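Local atomic coordinates of GMP reductase (Trypanosoma brucei brucei, PDB entry 6JIG), a protein that probably catalyses the NADPH-dependent deamination of GMP to IMP, with allosteric regulation through its cystathionine-beta-synthase domain accompanied by changes of oligomeric state. Residues Asp306-Gly311 and Val346-Asp351; Thr37-Asn42 and Ala368-Leu373; Val171-Ser176 and Pro195-Asn200. The protein carries 1 engineered substitution. One frame throughout, in Å; residues are numbered along the deposited sequence.

Starting from the N terminus, the chain first passes through 37-42, which opens the long loop closed by interaction 2 at 368-373, with 325 residues in between; this sets N-terminal hairpin strand 37-40 against the start of barrel strand 370-373. Two shorter loops nest inside it, one after the other. Interaction 3 closes the first within the second CBS repeat, where helix 179-189 lies between 171-176 and 195-200. Interaction 1 closes the second in the catalytic barrel, joining strands 307-310 and 348-351 across a mainly helical connection. Interactions 1 and 2 touch, because strands 348-351 and 370-373 are barrel neighbours; both reach the same GMP. Interaction 3 stands apart, its centre about 43 Å from that of interaction 1.

Interaction 1. Residues Asp306-Gly311 and Val346-Asp351; sequences DGLKIG and VPCIAD. With 5GP (guanosine-5'-monophosphate), chain B.
Val346 leads into the seventh strand of a TIM barrel, and its CG1 packs against Leu308 CG of the sixth, 3.9 Å away, with the two side chains crossing at about a right angle. Pro347 begins the parallel pairing: its O takes the N-H of Leu308 at 3.0 Å. Cys348 lays SG beside Leu308 CB and its own CB beside Ile310 CG1, on the outer face of the barrel that helix 330-344 covers. Ile349 is held on both backbone sides, N to Leu308 O and O from Ile310 N, each 2.8 Å, while its side chain turns into the barrel next to Lys309. Ala350 bridges Ile310, and Asp351 N then bonds Ile310 O. CG of Asp351 stands anti to the backbone N (chi1 178°), and the carboxylate accepts both ribose hydroxyls of GMP, O3' on OD1 and O2' on OD2; the modelled lengths are so short that their exact values are doubtful. Asn290 also donates to OD2. Lys309 NZ, also bound by Asp259 and Asn290, would offset part of this buried negative charge. It forms a salt bridge of 2.9 Å to Asp351 OD2, arriving from above the carboxylate plane, 38° out of it.

Interaction 2. Residues Thr37-Asn42 and Ala368-Leu373; sequences TRLSRN and ADTVML. With 5GP (guanosine-5'-monophosphate), chain B.
Thr37, in the antiparallel hairpin of strands 37-40 and 43-45, makes the tight half of this contact with Asp369. With OG1 anti to its backbone N (chi1 -166°), Thr37 donates a hydrogen bond of 2.7 Å from OG1 to Asp369 O, approaching at 120° to the C=O and tilted 32° from the carbonyl plane. Its methyl, CG2, meets CG2 of Thr370 at 3.7 Å, the two side chains crossing at about a right angle. Next along the chain, Arg38 O lies 3.3 Å from Asp369 CB. The methyl of Thr370 touches both the Thr37 methyl and the Arg38 carbonyl O.

One water backs the tight Thr37-Asp369 pair, donating to Thr37 OG1 and to Asp369 OD1, so the threonine hydroxyl is gripped both as donor and as acceptor. Another fills in between Thr370 and the hairpin: it takes the proton of Thr370 OG1 at 3.0 Å and gives its own two to Arg38 O and Leu39 O. The Asp369 carboxylate has further partners: OD2 accepts from Cys348 N, and OD1, besides the water, from Gln467. The loosest part is the exposed Arg38, whose guanidinium leads off from the contact and makes weak bonds, NE and NH2, to Arg41 O.

Further along 368-373 the strand leaves the hairpin behind, and Met372 SD comes within 3.3 Å of GMP O3'. The eighth barrel strand therefore has the hairpin against its beginning and the nucleotide at its far end. Arg41 and Ser40 reach Arg344 and Asp285, near the starts of other barrel strands. Such an N-terminal hairpin, with a classic bulge at Leu39 and Ser40, lying against the strand beginnings while ligand binds at the strand ends, fits the TIM barrel of the IMPDH/GMPR family.

Interaction 3. Residues Val171-Ser176 and Pro195-Asn200; sequences VSTNTS and PIVGQN
In the second CBS repeat of the regulatory domain, the loop that runs into helix 179-189 meets the edge of strand 193-197, an outermost strand of its three-stranded sheet within this chain, at a single backbone bridge. Ser172 and Ile196 form it. Ser172 N donates to Pro195 O at 3.1 Å, and Ser172 O receives Val197 N at 2.9 Å, while the CA-H of Ile196 also leans on that same oxygen. The N-H and C=O of Ser172 thus bond to the two peptides that flank Ile196.

Side chains pack to both sides of this bridge. On one, Val171 crosses Val197 at about a right angle, its CG1 3.5 Å from Val197 CG2, and its other methyl, CG2, rests on the Pro195 ring at CG; Leu141, from strand 141-146 of the other sheet, also touches Pro195 and Val197. On the other, Ile196 sends CD1 to Ser172 CB at 3.6 Å and CG2 to the methyl of Thr175, with Tyr205 of the adjacent strand nearby.

An ST turn and an Asx turn shape the loop beyond the bridge. Ser172 OG, anti to its own N (chi1 175°), accepts from Asn174 N at 3.0 Å in the ST turn; Asn174 OD1 then accepts from Ser176 N in the Asx turn. The contact lies beside the allosteric pocket without lining it: the side chain of Pro195 is about 10 Å from a bound GMP. Past Ile196 the two backbones are linked by a water, which donates to Thr173 O at 2.7 Å and to Val197 O at 2.8 Å.

Interaction 1. Residues Asp306-Gly311 and Val346-Asp351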
loop_
_atom_site.group_PDB
_atom_site.type_symbol
_atom_site.label_atom_id
_atom_site.label_comp_id
_atom_site.label_asym_id
_atom_site.label_seq_id
_atom_site.Cartn_x
_atom_site.Cartn_y
_atom_site.Cartn_z
ATOM N N ASP A 306 -28.260 -3.007 42.846
ATOM C CA ASP A 306 -28.181 -1.568 43.062
ATOM C C ASP A 306 -27.697 -0.795 41.840
ATOM O O ASP A 306 -27.725 0.438 41.854
ATOM C CB ASP A 306 -27.247 -1.268 44.238
ATOM C CG ASP A 306 -27.724 -1.921 45.516
ATOM O OD1 ASP A 306 -28.787 -1.494 46.000
ATOM O OD2 ASP A 306 -27.072 -2.876 45.993
ATOM N N GLY A 307 -27.207 -1.485 40.816
ATOM C CA GLY A 307 -26.834 -0.851 39.564
ATOM C C GLY A 307 -26.751 -1.922 38.499
ATOM O O GLY A 307 -26.581 -3.106 38.809
ATOM N N LEU A 308 -26.894 -1.507 37.236
ATOM C CA LEU A 308 -26.880 -2.428 36.100
ATOM C C LEU A 308 -25.769 -2.040 35.139
ATOM O O LEU A 308 -25.515 -0.851 34.918
ATOM C CB LEU A 308 -28.212 -2.423 35.340
ATOM C CG LEU A 308 -29.430 -2.778 36.183
ATOM C CD1 LEU A 308 -30.729 -2.545 35.408
ATOM C CD2 LEU A 308 -29.316 -4.221 36.627
ATOM N N LYS A 309 -25.092 -3.036 34.575
ATOM C CA LYS A 309 -24.057 -2.770 33.582
ATOM C C LYS A 309 -24.573 -3.280 32.236
ATOM O O LYS A 309 -24.940 -4.451 32.114
ATOM C CB LYS A 309 -22.716 -3.410 33.963
ATOM C CG LYS A 309 -21.540 -2.845 33.121
ATOM C CD LYS A 309 -20.230 -2.704 33.922
ATOM C CE LYS A 309 -19.636 -4.063 34.295
ATOM N NZ LYS A 309 -19.363 -4.924 33.074
ATOM N N ILE A 310 -24.625 -2.389 31.248
ATOM C CA ILE A 310 -25.321 -2.622 29.984
ATOM C C ILE A 310 -24.278 -2.830 28.902
ATOM O O ILE A 310 -23.411 -1.970 28.713
ATOM C CB ILE A 310 -26.218 -1.432 29.592
ATOM C CG1 ILE A 310 -27.112 -0.987 30.749
ATOM C CG2 ILE A 310 -26.980 -1.708 28.272
ATOM C CD1 ILE A 310 -27.903 -2.061 31.370
ATOM N N GLY A 311 -24.376 -3.946 28.177
ATOM C CA GLY A 311 -23.563 -4.122 26.985
ATOM C C GLY A 311 -23.251 -5.582 26.722
ATOM O O GLY A 311 -22.565 -6.216 27.527
ATOM N N VAL A 346 -32.696 2.629 39.590
ATOM C CA VAL A 346 -31.466 1.847 39.571
ATOM C C VAL A 346 -30.556 2.427 38.488
ATOM O O VAL A 346 -30.906 2.368 37.302
ATOM C CB VAL A 346 -31.748 0.360 39.318
ATOM C CG1 VAL A 346 -30.442 -0.407 39.105
ATOM C CG2 VAL A 346 -32.537 -0.245 40.492
ATOM N N PRO A 347 -29.393 2.980 38.838
ATOM C CA PRO A 347 -28.516 3.575 37.818
ATOM C C PRO A 347 -27.922 2.527 36.891
ATOM O O PRO A 347 -27.725 1.370 37.270
ATOM C CB PRO A 347 -27.418 4.263 38.641
ATOM C CG PRO A 347 -28.031 4.448 40.028
ATOM C CD PRO A 347 -28.923 3.244 40.207
ATOM N N CYS A 348 -27.602 2.962 35.666
ATOM C CA CYS A 348 -27.077 2.069 34.637
ATOM C C CYS A 348 -25.738 2.566 34.116
ATOM O O CYS A 348 -25.565 3.764 33.867
ATOM C CB CYS A 348 -28.064 1.930 33.473
ATOM S SG CYS A 348 -29.620 1.116 33.869
ATOM N N ILE A 349 -24.801 1.635 33.958
ATOM C CA ILE A 349 -23.485 1.882 33.369
ATOM C C ILE A 349 -23.538 1.442 31.905
ATOM O O ILE A 349 -23.758 0.262 31.633
ATOM C CB ILE A 349 -22.386 1.093 34.108
ATOM C CG1 ILE A 349 -22.421 1.367 35.621
ATOM C CG2 ILE A 349 -20.983 1.412 33.507
ATOM C CD1 ILE A 349 -21.711 0.298 36.435
ATOM N N ALA A 350 -23.308 2.357 30.962
ATOM C CA ALA A 350 -23.194 1.976 29.544
ATOM C C ALA A 350 -21.775 1.481 29.272
ATOM O O ALA A 350 -20.838 2.280 29.223
ATOM C CB ALA A 350 -23.548 3.153 28.641
ATOM N N ASP A 351 -21.614 0.166 29.074
ATOM C CA ASP A 351 -20.298 -0.485 29.068
ATOM C C ASP A 351 -19.937 -0.972 27.667
ATOM O O ASP A 351 -20.488 -1.973 27.196
ATOM C CB ASP A 351 -20.292 -1.656 30.057
ATOM C CG ASP A 351 -18.976 -2.418 30.069
ATOM O OD1 ASP A 351 -17.944 -1.848 29.655
ATOM O OD2 ASP A 351 -18.976 -3.582 30.526
HETATM P P 5GP B . -14.245 -0.788 25.191
HETATM O O1P 5GP B . -14.925 -0.738 23.833
HETATM O O2P 5GP B . -12.812 -1.277 25.132
HETATM O O3P 5GP B . -14.443 0.449 26.030
HETATM O "O5'" 5GP B . -15.115 -1.895 25.944
HETATM C "C5'" 5GP B . -14.709 -2.497 27.163
HETATM C "C4'" 5GP B . -15.742 -3.499 27.636
HETATM O "O4'" 5GP B . -15.696 -4.675 26.796
HETATM C "C3'" 5GP B . -15.543 -4.065 29.036
HETATM O "O3'" 5GP B . -15.954 -3.175 30.067
HETATM C "C2'" 5GP B . -16.330 -5.387 28.985
HETATM O "O2'" 5GP B . -17.718 -5.193 29.219
HETATM C "C1'" 5GP B . -16.183 -5.791 27.516
HETATM N N9 5GP B . -15.241 -6.900 27.327
HETATM C C8 5GP B . -13.967 -6.970 27.744
HETATM N N7 5GP B . -13.458 -8.160 27.330
HETATM C C5 5GP B . -14.429 -8.803 26.636
HETATM C C6 5GP B . -14.501 -10.022 25.977
HETATM O O6 5GP B . -13.496 -10.762 25.946
HETATM N N1 5GP B . -15.648 -10.384 25.381
HETATM C C2 5GP B . -16.730 -9.593 25.405
HETATM N N2 5GP B . -17.870 -9.982 24.791
HETATM N N3 5GP B . -16.692 -8.390 26.027
HETATM C C4 5GP B . -15.551 -7.997 26.641
#

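Interaction 2. Residues Thr37-Asn42 and Ala368-Leu373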
loop_
_atom_site.group_PDB
_atom_site.type_symbol
_atom_site.label_atom_id
_atom_site.label_comp_id
_atom_site.label_asym_id
_atom_site.label_seq_id
_atom_site.Cartn_x
_atom_site.Cartn_y
_atom_site.Cartn_z
ATOM N N THR A 37 -23.322 12.384 39.203
ATOM C CA THR A 37 -24.188 11.293 38.775
ATOM C C THR A 37 -24.143 10.198 39.832
ATOM O O THR A 37 -23.459 10.324 40.852
ATOM C CB THR A 37 -23.763 10.766 37.394
ATOM O OG1 THR A 37 -24.800 9.932 36.865
ATOM C CG2 THR A 37 -22.483 9.941 37.503
ATOM N N ARG A 38 -24.878 9.117 39.582
ATOM C CA ARG A 38 -24.894 7.952 40.456
ATOM C C ARG A 38 -24.278 6.761 39.739
ATOM O O ARG A 38 -24.640 6.454 38.593
ATOM C CB ARG A 38 -26.315 7.614 40.903
ATOM C CG ARG A 38 -27.032 8.783 41.570
ATOM C CD ARG A 38 -28.206 8.321 42.412
ATOM N NE ARG A 38 -27.757 7.900 43.733
ATOM C CZ ARG A 38 -27.767 8.671 44.820
ATOM N NH1 ARG A 38 -28.218 9.922 44.764
ATOM N NH2 ARG A 38 -27.321 8.182 45.970
ATOM N N LEU A 39 -23.330 6.120 40.408
ATOM C CA LEU A 39 -22.829 4.835 39.954
ATOM C C LEU A 39 -23.826 3.728 40.260
ATOM O O LEU A 39 -24.061 2.838 39.430
ATOM C CB LEU A 39 -21.493 4.555 40.631
ATOM C CG LEU A 39 -20.929 3.168 40.373
ATOM C CD1 LEU A 39 -20.461 3.066 38.920
ATOM C CD2 LEU A 39 -19.793 2.878 41.340
ATOM N N SER A 40 -24.411 3.775 41.453
ATOM C CA SER A 40 -25.385 2.805 41.921
ATOM C C SER A 40 -26.297 3.531 42.906
ATOM O O SER A 40 -26.130 4.729 43.158
ATOM C CB SER A 40 -24.705 1.594 42.577
ATOM O OG SER A 40 -23.693 2.002 43.480
ATOM N N ARG A 41 -27.257 2.794 43.471
ATOM C CA ARG A 41 -28.297 3.416 44.296
ATOM C C ARG A 41 -27.696 4.311 45.375
ATOM O O ARG A 41 -28.206 5.405 45.643
ATOM C CB ARG A 41 -29.177 2.346 44.945
ATOM C CG ARG A 41 -30.268 1.681 44.090
ATOM C CD ARG A 41 -31.200 0.906 45.038
ATOM N NE ARG A 41 -32.022 -0.143 44.434
ATOM C CZ ARG A 41 -33.214 0.055 43.865
ATOM N NH1 ARG A 41 -33.748 1.276 43.783
ATOM N NH2 ARG A 41 -33.882 -0.976 43.363
ATOM N N ASN A 42 -26.595 3.881 45.987
ATOM C CA ASN A 42 -26.050 4.608 47.127
ATOM C C ASN A 42 -24.649 5.161 46.881
ATOM O O ASN A 42 -23.957 5.505 47.842
ATOM C CB ASN A 42 -26.076 3.704 48.360
ATOM C CG ASN A 42 -27.469 3.189 48.650
ATOM O OD1 ASN A 42 -28.359 3.963 48.989
ATOM N ND2 ASN A 42 -27.678 1.889 48.476
ATOM N N ALA A 368 -28.079 6.540 30.216
ATOM C CA ALA A 368 -27.075 5.983 31.126
ATOM C C ALA A 368 -26.680 6.997 32.191
ATOM O O ALA A 368 -26.602 8.194 31.928
ATOM C CB ALA A 368 -25.816 5.554 30.376
ATOM N N ASP A 369 -26.392 6.498 33.405
ATOM C CA ASP A 369 -25.856 7.371 34.449
ATOM C C ASP A 369 -24.343 7.479 34.417
ATOM O O ASP A 369 -23.798 8.532 34.784
ATOM C CB ASP A 369 -26.318 6.887 35.834
ATOM C CG ASP A 369 -27.819 6.828 35.919
ATOM O OD1 ASP A 369 -28.433 7.903 35.998
ATOM O OD2 ASP A 369 -28.387 5.725 35.776
ATOM N N THR A 370 -23.657 6.422 33.998
ATOM C CA THR A 370 -22.212 6.435 33.831
ATOM C C THR A 370 -21.861 5.682 32.553
ATOM O O THR A 370 -22.685 4.962 31.981
ATOM C CB THR A 370 -21.470 5.760 34.997
ATOM O OG1 THR A 370 -21.951 4.418 35.146
ATOM C CG2 THR A 370 -21.647 6.538 36.318
ATOM N N VAL A 371 -20.608 5.831 32.135
ATOM C CA VAL A 371 -20.037 5.022 31.057
ATOM C C VAL A 371 -18.829 4.276 31.606
ATOM O O VAL A 371 -18.133 4.762 32.505
ATOM C CB VAL A 371 -19.624 5.877 29.837
ATOM C CG1 VAL A 371 -20.851 6.554 29.199
ATOM C CG2 VAL A 371 -18.594 6.923 30.236
ATOM N N MET A 372 -18.586 3.084 31.067
ATOM C CA MET A 372 -17.397 2.311 31.394
ATOM C C MET A 372 -16.508 2.256 30.163
ATOM O O MET A 372 -16.983 1.919 29.073
ATOM C CB MET A 372 -17.751 0.899 31.857
ATOM C CG MET A 372 -16.514 0.049 32.100
ATOM S SD MET A 372 -16.862 -1.549 32.838
ATOM C CE MET A 372 -16.777 -1.129 34.591
ATOM N N LEU A 373 -15.228 2.572 30.338
ATOM C CA LEU A 373 -14.287 2.697 29.233
ATOM C C LEU A 373 -13.144 1.712 29.394
ATOM O O LEU A 373 -12.516 1.653 30.458
ATOM C CB LEU A 373 -13.708 4.104 29.156
ATOM C CG LEU A 373 -14.693 5.267 29.158
ATOM C CD1 LEU A 373 -13.907 6.562 29.083
ATOM C CD2 LEU A 373 -15.619 5.122 27.956
HETATM P P 5GP B . -14.245 -0.788 25.191
HETATM O O1P 5GP B . -14.925 -0.738 23.833
HETATM O O2P 5GP B . -12.812 -1.277 25.132
HETATM O O3P 5GP B . -14.443 0.449 26.030
HETATM O "O5'" 5GP B . -15.115 -1.895 25.944
HETATM C "C5'" 5GP B . -14.709 -2.497 27.163
HETATM C "C4'" 5GP B . -15.742 -3.499 27.636
HETATM O "O4'" 5GP B . -15.696 -4.675 26.796
HETATM C "C3'" 5GP B . -15.543 -4.065 29.036
HETATM O "O3'" 5GP B . -15.954 -3.175 30.067
HETATM C "C2'" 5GP B . -16.330 -5.387 28.985
HETATM O "O2'" 5GP B . -17.718 -5.193 29.219
HETATM C "C1'" 5GP B . -16.183 -5.791 27.516
HETATM N N9 5GP B . -15.241 -6.900 27.327
HETATM C C8 5GP B . -13.967 -6.970 27.744
HETATM N N7 5GP B . -13.458 -8.160 27.330
HETATM C C5 5GP B . -14.429 -8.803 26.636
HETATM C C6 5GP B . -14.501 -10.022 25.977
HETATM O O6 5GP B . -13.496 -10.762 25.946
HETATM N N1 5GP B . -15.648 -10.384 25.381
HETATM C C2 5GP B . -16.730 -9.593 25.405
HETATM N N2 5GP B . -17.870 -9.982 24.791
HETATM N N3 5GP B . -16.692 -8.390 26.027
HETATM C C4 5GP B . -15.551 -7.997 26.641
HETATM O O HOH W 1 -27.354 10.291 37.539
HETATM O O HOH W 2 -24.229 4.178 37.021
#

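Interaction 3. Residues Val171-Ser176 and Pro195-Asn200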
loop_
_atom_site.group_PDB
_atom_site.type_symbol
_atom_site.label_atom_id
_atom_site.label_comp_id
_atom_site.label_asym_id
_atom_site.label_seq_id
_atom_site.Cartn_x
_atom_site.Cartn_y
_atom_site.Cartn_z
ATOM N N VAL A 171 1.417 17.044 68.672
ATOM C CA VAL A 171 0.721 15.781 68.873
ATOM C C VAL A 171 -0.665 16.077 69.429
ATOM O O VAL A 171 -0.868 17.063 70.142
ATOM C CB VAL A 171 1.520 14.853 69.813
ATOM C CG1 VAL A 171 0.854 13.506 69.941
ATOM C CG2 VAL A 171 2.949 14.682 69.294
ATOM N N SER A 172 -1.631 15.231 69.078
ATOM C CA SER A 172 -3.009 15.427 69.505
ATOM C C SER A 172 -3.510 14.141 70.146
ATOM O O SER A 172 -2.974 13.058 69.898
ATOM C CB SER A 172 -3.891 15.857 68.311
ATOM O OG SER A 172 -5.266 15.949 68.640
ATOM N N THR A 173 -4.515 14.275 71.017
ATOM C CA THR A 173 -5.233 13.127 71.549
ATOM C C THR A 173 -6.672 13.085 71.054
ATOM O O THR A 173 -7.471 12.292 71.561
ATOM C CB THR A 173 -5.214 13.116 73.090
ATOM O OG1 THR A 173 -5.625 14.397 73.585
ATOM C CG2 THR A 173 -3.828 12.794 73.615
ATOM N N ASN A 174 -7.022 13.929 70.086
ATOM C CA ASN A 174 -8.398 14.042 69.614
ATOM C C ASN A 174 -8.588 13.063 68.462
ATOM O O ASN A 174 -8.232 13.357 67.320
ATOM C CB ASN A 174 -8.710 15.473 69.194
ATOM C CG ASN A 174 -10.174 15.675 68.853
ATOM O OD1 ASN A 174 -10.931 14.714 68.731
ATOM N ND2 ASN A 174 -10.583 16.926 68.710
ATOM N N THR A 175 -9.164 11.900 68.761
ATOM C CA THR A 175 -9.491 10.924 67.726
ATOM C C THR A 175 -10.668 11.354 66.854
ATOM O O THR A 175 -10.964 10.679 65.862
ATOM C CB THR A 175 -9.777 9.565 68.361
ATOM O OG1 THR A 175 -10.747 9.722 69.404
ATOM C CG2 THR A 175 -8.495 8.958 68.936
ATOM N N SER A 176 -11.336 12.457 67.183
ATOM C CA SER A 176 -12.409 13.013 66.373
ATOM C C SER A 176 -12.017 14.336 65.750
ATOM O O SER A 176 -12.896 15.117 65.368
ATOM C CB SER A 176 -13.678 13.194 67.205
ATOM O OG SER A 176 -14.164 11.942 67.620
ATOM N N PRO A 195 0.579 13.341 64.558
ATOM C CA PRO A 195 0.123 12.046 65.062
ATOM C C PRO A 195 -0.970 12.224 66.106
ATOM O O PRO A 195 -1.019 13.221 66.830
ATOM C CB PRO A 195 1.386 11.437 65.677
ATOM C CG PRO A 195 2.249 12.600 65.979
ATOM C CD PRO A 195 1.957 13.651 64.973
ATOM N N ILE A 196 -1.872 11.251 66.150
ATOM C CA ILE A 196 -2.905 11.159 67.172
ATOM C C ILE A 196 -2.513 10.018 68.094
ATOM O O ILE A 196 -2.339 8.880 67.641
ATOM C CB ILE A 196 -4.295 10.918 66.562
ATOM C CG1 ILE A 196 -4.564 11.884 65.406
ATOM C CG2 ILE A 196 -5.384 10.966 67.656
ATOM C CD1 ILE A 196 -4.513 13.339 65.785
ATOM N N VAL A 197 -2.362 10.310 69.386
ATOM C CA VAL A 197 -1.956 9.288 70.338
ATOM C C VAL A 197 -3.057 9.078 71.370
ATOM O O VAL A 197 -3.965 9.897 71.529
ATOM C CB VAL A 197 -0.628 9.628 71.045
ATOM C CG1 VAL A 197 0.514 9.653 70.052
ATOM C CG2 VAL A 197 -0.749 10.946 71.773
ATOM N N GLY A 198 -2.948 7.963 72.085
ATOM C CA GLY A 198 -3.886 7.621 73.132
ATOM C C GLY A 198 -3.511 8.238 74.466
ATOM O O GLY A 198 -2.631 9.096 74.570
ATOM N N GLN A 199 -4.206 7.779 75.512
ATOM C CA GLN A 199 -3.991 8.351 76.837
ATOM C C GLN A 199 -2.623 7.977 77.395
ATOM O O GLN A 199 -2.074 8.713 78.223
ATOM C CB GLN A 199 -5.107 7.912 77.790
ATOM C CG GLN A 199 -5.940 6.742 77.274
ATOM N N ASN A 200 -2.050 6.860 76.941
ATOM C CA ASN A 200 -0.731 6.407 77.370
ATOM C C ASN A 200 0.355 6.688 76.326
ATOM O O ASN A 200 1.352 5.958 76.250
ATOM C CB ASN A 200 -0.773 4.915 77.708
HETATM O O HOH W 3 -6.644 9.795 72.211
#